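Long-range contacts in gluconate kinase (Lactobacillus acidophilus, PDB 3LL3), which probably transfers a phosphate group from ATP to a sugar substrate, as in other FGGY-family carbohydrate kinases, and binds ATP and D-xylulose: residues Ile97-Val108 against Met128-Trp139; Ala177-Leu187 against Cys282-Tyr290. All coordinates share one frame; numbering follows the deposited sequence.

Contact 1. Residues Ile97-Val108 against Met128-Trp139. With DXP (1-deoxy-D-xylulose-5-phosphate), chain D; XUL (D-xylulose), chain E.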
loop_
_atom_site.group_PDB
_atom_site.type_symbol
_atom_site.label_atom_id
_atom_site.label_comp_id
_atom_site.label_asym_id
_atom_site.label_seq_id
_atom_site.Cartn_x
_atom_site.Cartn_y
_atom_site.Cartn_z
ATOM N N ILE A 97 16.662 -4.585 32.100
ATOM C CA ILE A 97 16.496 -3.904 30.824
ATOM C C ILE A 97 16.199 -4.954 29.763
ATOM O O ILE A 97 17.095 -5.689 29.351
ATOM C CB ILE A 97 17.771 -3.128 30.450
ATOM C CG1 ILE A 97 18.181 -2.202 31.597
ATOM C CG2 ILE A 97 17.568 -2.327 29.171
ATOM C CD1 ILE A 97 19.360 -1.352 31.271
ATOM N N THR A 98 14.939 -5.048 29.338
ATOM C CA THR A 98 14.519 -6.150 28.460
ATOM C C THR A 98 14.982 -6.017 27.023
ATOM O O THR A 98 15.443 -4.964 26.597
ATOM C CB THR A 98 12.991 -6.309 28.432
ATOM O OG1 THR A 98 12.412 -5.247 27.661
ATOM C CG2 THR A 98 12.437 -6.302 29.856
ATOM N N TRP A 99 14.820 -7.095 26.262
ATOM C CA TRP A 99 15.219 -7.092 24.869
ATOM C C TRP A 99 14.576 -5.915 24.131
ATOM O O TRP A 99 15.166 -5.394 23.201
ATOM C CB TRP A 99 14.840 -8.408 24.188
ATOM C CG TRP A 99 13.373 -8.540 24.012
ATOM C CD1 TRP A 99 12.483 -9.079 24.901
ATOM C CD2 TRP A 99 12.604 -8.096 22.893
ATOM N NE1 TRP A 99 11.211 -9.001 24.395
ATOM C CE2 TRP A 99 11.257 -8.404 23.163
ATOM C CE3 TRP A 99 12.928 -7.477 21.682
ATOM C CZ2 TRP A 99 10.225 -8.110 22.265
ATOM C CZ3 TRP A 99 11.912 -7.188 20.798
ATOM C CH2 TRP A 99 10.574 -7.507 21.091
ATOM N N ALA A 100 13.385 -5.491 24.557
ATOM C CA ALA A 100 12.615 -4.479 23.811
ATOM C C ALA A 100 13.032 -3.023 24.060
ATOM O O ALA A 100 12.526 -2.107 23.415
ATOM C CB ALA A 100 11.094 -4.655 24.057
ATOM N N ASP A 101 13.950 -2.813 24.994
ATOM C CA ASP A 101 14.409 -1.469 25.328
ATOM C C ASP A 101 15.328 -0.985 24.222
ATOM O O ASP A 101 16.255 -1.687 23.847
ATOM C CB ASP A 101 15.172 -1.495 26.649
ATOM C CG ASP A 101 15.341 -0.118 27.247
ATOM O OD1 ASP A 101 14.694 0.163 28.276
ATOM O OD2 ASP A 101 16.102 0.687 26.679
ATOM N N ASN A 102 15.093 0.203 23.688
ATOM C CA ASN A 102 15.920 0.626 22.560
ATOM C C ASN A 102 16.943 1.723 22.887
ATOM O O ASN A 102 17.413 2.444 21.998
ATOM C CB ASN A 102 15.051 0.983 21.348
ATOM C CG ASN A 102 14.141 2.160 21.613
ATOM O OD1 ASN A 102 14.542 3.151 22.228
ATOM N ND2 ASN A 102 12.904 2.069 21.131
ATOM N N CYS A 103 17.305 1.827 24.160
ATOM C CA CYS A 103 18.224 2.876 24.601
ATOM C C CYS A 103 19.518 2.899 23.789
ATOM O O CYS A 103 20.099 3.968 23.587
ATOM C CB CYS A 103 18.524 2.745 26.100
ATOM S SG CYS A 103 19.400 1.212 26.606
ATOM N N ALA A 104 19.949 1.729 23.313
ATOM C CA ALA A 104 21.220 1.581 22.593
ATOM C C ALA A 104 21.120 1.777 21.084
ATOM O O ALA A 104 22.062 1.480 20.346
ATOM C CB ALA A 104 21.834 0.213 22.886
ATOM N N LYS A 105 19.979 2.266 20.626
ATOM C CA LYS A 105 19.716 2.326 19.195
ATOM C C LYS A 105 20.731 3.176 18.417
ATOM O O LYS A 105 21.131 2.792 17.320
ATOM C CB LYS A 105 18.246 2.694 18.918
ATOM C CG LYS A 105 18.008 3.871 17.996
ATOM C CD LYS A 105 17.920 5.151 18.827
ATOM C CE LYS A 105 16.667 5.144 19.697
ATOM N NZ LYS A 105 16.910 5.665 21.083
ATOM N N SER A 106 21.185 4.287 19.000
ATOM C CA SER A 106 22.193 5.123 18.346
ATOM C C SER A 106 23.543 4.418 18.375
ATOM O O SER A 106 24.317 4.483 17.414
ATOM C CB SER A 106 22.300 6.494 19.025
ATOM O OG SER A 106 21.037 7.136 19.071
ATOM N N ILE A 107 23.811 3.732 19.477
ATOM C CA ILE A 107 25.058 2.995 19.630
ATOM C C ILE A 107 25.186 2.001 18.497
ATOM O O ILE A 107 26.261 1.825 17.925
ATOM C CB ILE A 107 25.114 2.213 20.965
ATOM C CG1 ILE A 107 25.150 3.161 22.177
ATOM C CG2 ILE A 107 26.290 1.245 20.963
ATOM C CD1 ILE A 107 26.360 4.066 22.226
ATOM N N VAL A 108 24.073 1.342 18.177
ATOM C CA VAL A 108 24.074 0.307 17.149
ATOM C C VAL A 108 24.308 0.918 15.785
ATOM O O VAL A 108 25.123 0.430 14.999
ATOM C CB VAL A 108 22.751 -0.483 17.145
ATOM C CG1 VAL A 108 22.663 -1.365 15.909
ATOM C CG2 VAL A 108 22.621 -1.302 18.437
HETATM N N MSE A 128 22.647 -7.118 14.244
HETATM C CA MSE A 128 22.997 -5.748 14.599
HETATM C C MSE A 128 21.776 -5.009 15.137
HETATM O O MSE A 128 21.137 -4.223 14.426
HETATM C CB MSE A 128 23.631 -5.035 13.410
HETATM C CG MSE A 128 24.643 -5.908 12.695
HETATM SE SE MSE A 128 25.454 -4.994 11.177
HETATM C CE MSE A 128 25.272 -6.408 9.827
ATOM N N HIS A 129 21.451 -5.272 16.399
ATOM C CA HIS A 129 20.223 -4.764 16.985
ATOM C C HIS A 129 20.433 -4.402 18.442
ATOM O O HIS A 129 21.140 -5.113 19.147
ATOM C CB HIS A 129 19.120 -5.830 16.882
ATOM C CG HIS A 129 17.744 -5.287 17.111
ATOM N ND1 HIS A 129 17.208 -5.122 18.371
ATOM C CD2 HIS A 129 16.806 -4.840 16.239
ATOM C CE1 HIS A 129 15.991 -4.620 18.265
ATOM N NE2 HIS A 129 15.724 -4.432 16.982
ATOM N N PRO A 130 19.793 -3.314 18.901
ATOM C CA PRO A 130 19.933 -2.768 20.259
ATOM C C PRO A 130 19.437 -3.678 21.387
ATOM O O PRO A 130 19.667 -3.381 22.569
ATOM C CB PRO A 130 19.098 -1.476 20.204
ATOM C CG PRO A 130 18.161 -1.682 19.042
ATOM C CD PRO A 130 18.998 -2.416 18.043
HETATM N N MSE A 131 18.792 -4.783 21.035
HETATM C CA MSE A 131 18.286 -5.724 22.028
HETATM C C MSE A 131 19.408 -6.408 22.834
HETATM O O MSE A 131 19.196 -6.814 23.983
HETATM C CB MSE A 131 17.433 -6.793 21.344
HETATM C CG MSE A 131 18.224 -7.720 20.423
HETATM SE SE MSE A 131 17.040 -8.879 19.292
HETATM C CE MSE A 131 18.365 -9.836 18.234
ATOM N N ALA A 132 20.583 -6.536 22.223
ATOM C CA ALA A 132 21.722 -7.233 22.829
ATOM C C ALA A 132 22.353 -6.484 24.001
ATOM O O ALA A 132 22.608 -5.273 23.917
ATOM C CB ALA A 132 22.794 -7.524 21.778
ATOM N N PRO A 133 22.607 -7.212 25.099
ATOM C CA PRO A 133 23.413 -6.770 26.239
ATOM C C PRO A 133 24.708 -6.037 25.844
ATOM O O PRO A 133 25.008 -5.000 26.417
ATOM C CB PRO A 133 23.715 -8.084 26.961
ATOM C CG PRO A 133 22.451 -8.858 26.772
ATOM C CD PRO A 133 21.981 -8.519 25.360
ATOM N N ILE A 134 25.457 -6.532 24.867
ATOM C CA ILE A 134 26.689 -5.829 24.527
ATOM C C ILE A 134 26.457 -4.351 24.138
ATOM O O ILE A 134 27.221 -3.474 24.542
ATOM C CB ILE A 134 27.497 -6.561 23.446
ATOM C CG1 ILE A 134 28.799 -5.803 23.159
ATOM C CG2 ILE A 134 26.674 -6.752 22.195
ATOM C CD1 ILE A 134 29.722 -6.532 22.214
ATOM N N TYR A 135 25.398 -4.073 23.379
ATOM C CA TYR A 135 25.102 -2.696 22.961
ATOM C C TYR A 135 24.552 -1.870 24.113
ATOM O O TYR A 135 24.825 -0.669 24.226
ATOM C CB TYR A 135 24.119 -2.686 21.785
ATOM C CG TYR A 135 24.701 -3.289 20.541
ATOM C CD1 TYR A 135 25.788 -2.694 19.923
ATOM C CD2 TYR A 135 24.175 -4.449 19.986
ATOM C CE1 TYR A 135 26.347 -3.225 18.778
ATOM C CE2 TYR A 135 24.726 -4.999 18.840
ATOM C CZ TYR A 135 25.821 -4.372 18.241
ATOM O OH TYR A 135 26.401 -4.886 17.110
ATOM N N LYS A 136 23.790 -2.516 24.978
ATOM C CA LYS A 136 23.279 -1.847 26.165
ATOM C C LYS A 136 24.410 -1.476 27.127
ATOM O O LYS A 136 24.356 -0.427 27.766
ATOM C CB LYS A 136 22.253 -2.729 26.877
ATOM C CG LYS A 136 20.981 -2.957 26.045
ATOM C CD LYS A 136 20.026 -3.921 26.733
ATOM C CE LYS A 136 18.795 -4.216 25.871
ATOM N NZ LYS A 136 18.173 -5.495 26.333
ATOM N N LEU A 137 25.412 -2.350 27.242
ATOM C CA LEU A 137 26.557 -2.119 28.122
ATOM C C LEU A 137 27.416 -0.969 27.598
ATOM O O LEU A 137 27.862 -0.122 28.366
ATOM C CB LEU A 137 27.414 -3.380 28.247
ATOM C CG LEU A 137 26.824 -4.519 29.066
ATOM C CD1 LEU A 137 27.613 -5.805 28.834
ATOM C CD2 LEU A 137 26.808 -4.135 30.550
ATOM N N LEU A 138 27.631 -0.952 26.282
ATOM C CA LEU A 138 28.328 0.133 25.625
ATOM C C LEU A 138 27.609 1.464 25.850
ATOM O O LEU A 138 28.254 2.488 26.124
ATOM C CB LEU A 138 28.446 -0.153 24.134
ATOM C CG LEU A 138 29.437 -1.247 23.753
ATOM C CD1 LEU A 138 29.361 -1.512 22.270
ATOM C CD2 LEU A 138 30.847 -0.822 24.145
ATOM N N TRP A 139 26.281 1.453 25.735
ATOM C CA TRP A 139 25.491 2.654 25.996
ATOM C C TRP A 139 25.619 3.085 27.456
ATOM O O TRP A 139 25.831 4.263 27.749
ATOM C CB TRP A 139 24.019 2.429 25.669
ATOM C CG TRP A 139 23.197 3.686 25.810
ATOM C CD1 TRP A 139 23.079 4.699 24.895
ATOM C CD2 TRP A 139 22.376 4.058 26.924
ATOM N NE1 TRP A 139 22.236 5.677 25.377
ATOM C CE2 TRP A 139 21.789 5.304 26.616
ATOM C CE3 TRP A 139 22.067 3.451 28.142
ATOM C CZ2 TRP A 139 20.923 5.958 27.491
ATOM C CZ3 TRP A 139 21.210 4.107 29.015
ATOM C CH2 TRP A 139 20.648 5.346 28.684
HETATM C C1 DXP D . 10.658 3.281 16.868
HETATM C C2 DXP D . 9.378 2.394 16.904
HETATM C C3 DXP D . 9.480 1.058 17.682
HETATM C C4 DXP D . 10.663 0.263 17.093
HETATM C C5 DXP D . 10.873 -1.261 17.269
HETATM O O2 DXP D . 8.534 2.552 16.085
HETATM O O3 DXP D . 8.254 0.449 17.797
HETATM O O4 DXP D . 10.851 0.692 15.782
HETATM O O5 DXP D . 11.194 -2.007 16.124
HETATM P P DXP D . 12.356 -3.184 15.974
HETATM O O2P DXP D . 13.777 -2.502 15.741
HETATM O O1P DXP D . 12.216 -4.239 17.173
HETATM O O3P DXP D . 12.206 -3.867 14.746
HETATM C C1 XUL E . 14.897 -14.816 20.517
HETATM C C2 XUL E . 15.057 -13.289 20.412
HETATM C C3 XUL E . 14.054 -12.345 21.131
HETATM C C4 XUL E . 13.147 -13.009 22.186
HETATM C C5 XUL E . 13.887 -13.418 23.474
HETATM O O1 XUL E . 14.592 -15.353 19.252
HETATM O O2 XUL E . 15.941 -12.835 19.725
HETATM O O3 XUL E . 13.196 -11.768 20.179
HETATM O O4 XUL E . 12.138 -12.082 22.516
HETATM O O5 XUL E . 13.002 -13.506 24.564
HETATM O O HOH W 1 18.850 -0.879 23.735
#

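Contact 2. Residues Ala177-Leu187 against Cys282-Tyr290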
loop_
_atom_site.group_PDB
_atom_site.type_symbol
_atom_site.label_atom_id
_atom_site.label_comp_id
_atom_site.label_asym_id
_atom_site.label_seq_id
_atom_site.Cartn_x
_atom_site.Cartn_y
_atom_site.Cartn_z
ATOM N N ALA A 177 24.545 -16.987 24.762
ATOM C CA ALA A 177 24.411 -16.798 23.328
ATOM C C ALA A 177 23.576 -15.567 22.971
ATOM O O ALA A 177 23.717 -15.037 21.875
ATOM C CB ALA A 177 23.849 -18.073 22.647
ATOM N N GLY A 178 22.733 -15.102 23.896
ATOM C CA GLY A 178 21.933 -13.902 23.659
ATOM C C GLY A 178 22.548 -12.576 24.130
ATOM O O GLY A 178 21.889 -11.525 24.058
ATOM N N THR A 179 23.793 -12.607 24.615
ATOM C CA THR A 179 24.447 -11.377 25.105
ATOM C C THR A 179 25.118 -10.567 23.996
ATOM O O THR A 179 25.189 -9.346 24.084
ATOM C CB THR A 179 25.537 -11.643 26.186
ATOM O OG1 THR A 179 26.579 -12.451 25.634
ATOM C CG2 THR A 179 24.958 -12.337 27.409
ATOM N N GLY A 180 25.616 -11.253 22.967
ATOM C CA GLY A 180 26.403 -10.612 21.926
ATOM C C GLY A 180 27.866 -10.537 22.352
ATOM O O GLY A 180 28.654 -9.805 21.767
ATOM N N ILE A 181 28.226 -11.306 23.374
ATOM C CA ILE A 181 29.593 -11.293 23.909
ATOM C C ILE A 181 30.205 -12.688 23.818
ATOM O O ILE A 181 31.413 -12.848 23.958
ATOM C CB ILE A 181 29.620 -10.817 25.373
ATOM C CG1 ILE A 181 28.795 -9.544 25.532
ATOM C CG2 ILE A 181 31.064 -10.571 25.855
ATOM C CD1 ILE A 181 28.610 -9.129 26.994
ATOM N N LEU A 182 29.372 -13.697 23.556
ATOM C CA LEU A 182 29.845 -15.082 23.510
ATOM C C LEU A 182 30.457 -15.400 22.152
ATOM O O LEU A 182 29.785 -15.312 21.127
ATOM C CB LEU A 182 28.695 -16.047 23.786
ATOM C CG LEU A 182 29.072 -17.531 23.892
ATOM C CD1 LEU A 182 29.753 -17.811 25.220
ATOM C CD2 LEU A 182 27.853 -18.463 23.693
ATOM N N ASN A 183 31.727 -15.790 22.147
ATOM C CA ASN A 183 32.412 -16.157 20.913
ATOM C C ASN A 183 31.860 -17.464 20.338
ATOM O O ASN A 183 31.726 -18.455 21.047
ATOM C CB ASN A 183 33.931 -16.264 21.136
ATOM C CG ASN A 183 34.710 -16.448 19.835
ATOM O OD1 ASN A 183 35.218 -15.484 19.269
ATOM N ND2 ASN A 183 34.794 -17.677 19.353
ATOM N N LEU A 184 31.556 -17.465 19.048
ATOM C CA LEU A 184 30.946 -18.631 18.412
ATOM C C LEU A 184 31.877 -19.838 18.375
ATOM O O LEU A 184 31.424 -20.970 18.488
ATOM C CB LEU A 184 30.501 -18.301 16.990
ATOM C CG LEU A 184 29.238 -17.453 16.841
ATOM C CD1 LEU A 184 29.074 -17.035 15.411
ATOM C CD2 LEU A 184 27.994 -18.204 17.291
ATOM N N LYS A 185 33.173 -19.589 18.206
ATOM C CA LYS A 185 34.154 -20.668 18.058
ATOM C C LYS A 185 34.660 -21.250 19.376
ATOM O O LYS A 185 34.911 -22.445 19.471
ATOM C CB LYS A 185 35.349 -20.199 17.231
ATOM C CG LYS A 185 35.106 -20.187 15.737
ATOM C CD LYS A 185 36.160 -19.325 15.039
ATOM C CE LYS A 185 35.747 -18.986 13.607
ATOM N NZ LYS A 185 36.399 -17.730 13.122
ATOM N N THR A 186 34.835 -20.406 20.384
ATOM C CA THR A 186 35.362 -20.871 21.663
ATOM C C THR A 186 34.246 -21.240 22.632
ATOM O O THR A 186 34.447 -22.054 23.539
ATOM C CB THR A 186 36.236 -19.805 22.325
ATOM O OG1 THR A 186 35.421 -18.689 22.702
ATOM C CG2 THR A 186 37.329 -19.347 21.363
ATOM N N LEU A 187 33.065 -20.652 22.428
ATOM C CA LEU A 187 31.969 -20.780 23.391
ATOM C C LEU A 187 32.375 -20.303 24.792
ATOM O O LEU A 187 31.887 -20.805 25.805
ATOM C CB LEU A 187 31.407 -22.207 23.429
ATOM C CG LEU A 187 30.934 -22.719 22.064
ATOM C CD1 LEU A 187 30.166 -24.018 22.177
ATOM C CD2 LEU A 187 30.093 -21.649 21.342
ATOM N N CYS A 282 22.733 -16.494 15.144
ATOM C CA CYS A 282 23.266 -17.827 15.416
ATOM C C CYS A 282 23.662 -17.893 16.892
ATOM O O CYS A 282 24.636 -17.252 17.306
ATOM C CB CYS A 282 24.446 -18.152 14.499
ATOM S SG CYS A 282 25.343 -19.694 14.883
ATOM N N TYR A 283 22.871 -18.625 17.680
ATOM C CA TYR A 283 23.043 -18.720 19.135
ATOM C C TYR A 283 23.439 -20.148 19.502
ATOM O O TYR A 283 22.604 -21.073 19.423
ATOM C CB TYR A 283 21.749 -18.388 19.901
ATOM C CG TYR A 283 21.162 -17.005 19.667
ATOM C CD1 TYR A 283 21.971 -15.930 19.300
ATOM C CD2 TYR A 283 19.800 -16.767 19.856
ATOM C CE1 TYR A 283 21.438 -14.664 19.109
ATOM C CE2 TYR A 283 19.253 -15.506 19.651
ATOM C CZ TYR A 283 20.083 -14.458 19.280
ATOM O OH TYR A 283 19.566 -13.199 19.087
ATOM N N PRO A 284 24.702 -20.341 19.909
ATOM C CA PRO A 284 25.159 -21.681 20.313
ATOM C C PRO A 284 24.316 -22.287 21.444
ATOM O O PRO A 284 23.826 -21.549 22.308
ATOM C CB PRO A 284 26.595 -21.433 20.814
ATOM C CG PRO A 284 27.041 -20.189 20.131
ATOM C CD PRO A 284 25.791 -19.346 19.910
ATOM N N ALA A 285 24.166 -23.609 21.438
ATOM C CA ALA A 285 23.549 -24.333 22.549
ATOM C C ALA A 285 24.616 -25.215 23.228
ATOM O O ALA A 285 24.612 -25.421 24.447
ATOM C CB ALA A 285 22.370 -25.187 22.037
ATOM N N ASP A 286 25.524 -25.734 22.412
ATOM C CA ASP A 286 26.712 -26.437 22.890
ATOM C C ASP A 286 27.605 -26.610 21.681
ATOM O O ASP A 286 27.363 -25.992 20.630
ATOM C CB ASP A 286 26.365 -27.781 23.520
ATOM C CG ASP A 286 25.548 -28.661 22.593
ATOM O OD1 ASP A 286 26.051 -29.048 21.511
ATOM O OD2 ASP A 286 24.394 -28.965 22.948
ATOM N N LYS A 287 28.639 -27.426 21.806
ATOM C CA LYS A 287 29.650 -27.459 20.748
ATOM C C LYS A 287 29.130 -27.967 19.407
ATOM O O LYS A 287 29.686 -27.642 18.364
ATOM C CB LYS A 287 30.880 -28.268 21.179
ATOM C CG LYS A 287 31.893 -27.452 21.963
ATOM C CD LYS A 287 32.395 -26.257 21.148
ATOM C CE LYS A 287 33.207 -26.688 19.942
ATOM N NZ LYS A 287 34.049 -25.555 19.463
ATOM N N THR A 288 28.066 -28.759 19.431
ATOM C CA THR A 288 27.563 -29.371 18.206
ATOM C C THR A 288 26.100 -29.036 17.895
ATOM O O THR A 288 25.467 -29.724 17.100
ATOM C CB THR A 288 27.728 -30.907 18.254
ATOM O OG1 THR A 288 26.894 -31.445 19.291
ATOM C CG2 THR A 288 29.197 -31.276 18.529
ATOM N N HIS A 289 25.571 -27.993 18.535
ATOM C CA HIS A 289 24.204 -27.535 18.287
ATOM C C HIS A 289 24.159 -26.002 18.335
ATOM O O HIS A 289 24.518 -25.400 19.349
ATOM C CB HIS A 289 23.213 -28.127 19.308
ATOM C CG HIS A 289 23.141 -29.623 19.289
ATOM N ND1 HIS A 289 24.073 -30.419 19.921
ATOM C CD2 HIS A 289 22.250 -30.468 18.717
ATOM C CE1 HIS A 289 23.758 -31.692 19.739
ATOM N NE2 HIS A 289 22.659 -31.748 19.006
ATOM N N TYR A 290 23.713 -25.399 17.233
ATOM C CA TYR A 290 23.634 -23.952 17.078
ATOM C C TYR A 290 22.236 -23.551 16.614
ATOM O O TYR A 290 21.725 -24.082 15.634
ATOM C CB TYR A 290 24.720 -23.462 16.092
ATOM C CG TYR A 290 26.087 -23.843 16.606
ATOM C CD1 TYR A 290 26.562 -25.143 16.466
ATOM C CD2 TYR A 290 26.866 -22.933 17.311
ATOM C CE1 TYR A 290 27.800 -25.515 16.970
ATOM C CE2 TYR A 290 28.106 -23.303 17.831
ATOM C CZ TYR A 290 28.565 -24.593 17.655
ATOM O OH TYR A 290 29.791 -24.965 18.169
HETATM O O HOH W 2 32.140 -23.729 18.200
HETATM O O HOH W 3 34.882 -24.774 22.128
#

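Contact 1. Residues Ile97-Val108 against Met128-Trp139
In the N-terminal FGGY region, beside the D-xylulose pocket, Lys136 on helix 133-143 ties down the loop that carries Trp99. Its chain, extended beyond CG, slides past Ile97 CG2 and brings NZ to Thr98 O at 2.8 Å and Ile97 O at 3.2 Å, above both carbonyl planes. Asp101 N reaches Thr98 O from the other face of the Thr98 carbonyl. Met131 O and His81 O are also within hydrogen-bonding reach of NZ, so its three protons are shared among four backbone oxygens. A methionine in its place would probably leave these carbonyls without their shared donor and let the Trp99 loop shift against the helix. Trp99 O lies 3.3 Å from Met131 CA, a CA-H...O contact, while O4 of D-xylulose sits over one face of the indole. His129 NE2 donates to O2P of the deoxyxylulose phosphate at 3.0 Å. A water bridges Asp101 O, Pro130 O and Ala104 N. Farther along, Cys103 CB stands over the six-membered ring of Trp139, 4.0 Å from its centroid and 2° off the normal. Val108 CG2 lies 3.8 Å from the Tyr135 ring centroid: chi1 of 169° sends CG1 to Met128 O and leaves CG2, anti to the carbonyl carbon, over the ring face. Ile107 CG1 meets the Trp139 edge. Helix 105-114 thus packs on helix 133-143, with helix 116-124 against Tyr135 and helix 191-197 against Leu138.

Contact 2. Residues Ala177-Leu187 against Cys282-Tyr290
Lys287 NZ reaches across to 177-187 through two waters, each accepting from it at 2.9 Å: one donates to Leu184 O and to Tyr290 OH, the other to Thr186 O. A weak direct bond runs from NZ to Lys185 O. Tyr290 OH donates in turn to Lys287 O at 2.7 Å, from above the carbonyl plane. Bends at chi2 and chi3 fold the lysine chain back over Leu187, whose CD1 is tight against Lys287 CD at 3.3 Å. The contact joins the N-terminal and C-terminal FGGY regions: a loop between helices 173-176 and 191-197 lies on strand 281-284, an outermost strand of its sheet, and on the turn leading to strand 289-296. Pro284 is the apolar centre. Leu187 CD2 packs on its CB at 3.5 Å, Leu184 crosses it at about a right angle, CD2 3.6 Å from Pro284 CG, and Leu182 meets it tip to tip. Leu184 CD2 also touches Cys282 SG. Ala177 CB rests against both Pro284 CD and Tyr283 CB, 3.5 Å from the latter. In the turn, Asp286 OD1 accepts from His289 ND1 on its syn lone pair, 2.9 Å away and in the imidazole plane, and from Thr288 N on its anti lone pair.

How the contacts relate
Contact 1 closes along the chain before contact 2 opens, and their centres lie 19 Å apart, yet they touch directly. Ile134 N at the start of helix 133-143 probably donates to Thr179 O at 2.9 Å, and Pro133 CD packs on Gly178 O at 3.3 Å. Both contribute to the D-xylulose site: Trp99 comes from contact 1 and Tyr283 from contact 2, with the Tyr283 side chain about 4 Å from the sugar. Tyr283 also touches Met131 of contact 1. His81 connects them further, giving its O to Lys136 and its ND1 to Gly178 O, while its NE2 binds the sugar. Contact 1 alone reaches the deoxyxylulose phosphate, which is about 12 Å from the Tyr283 side chain.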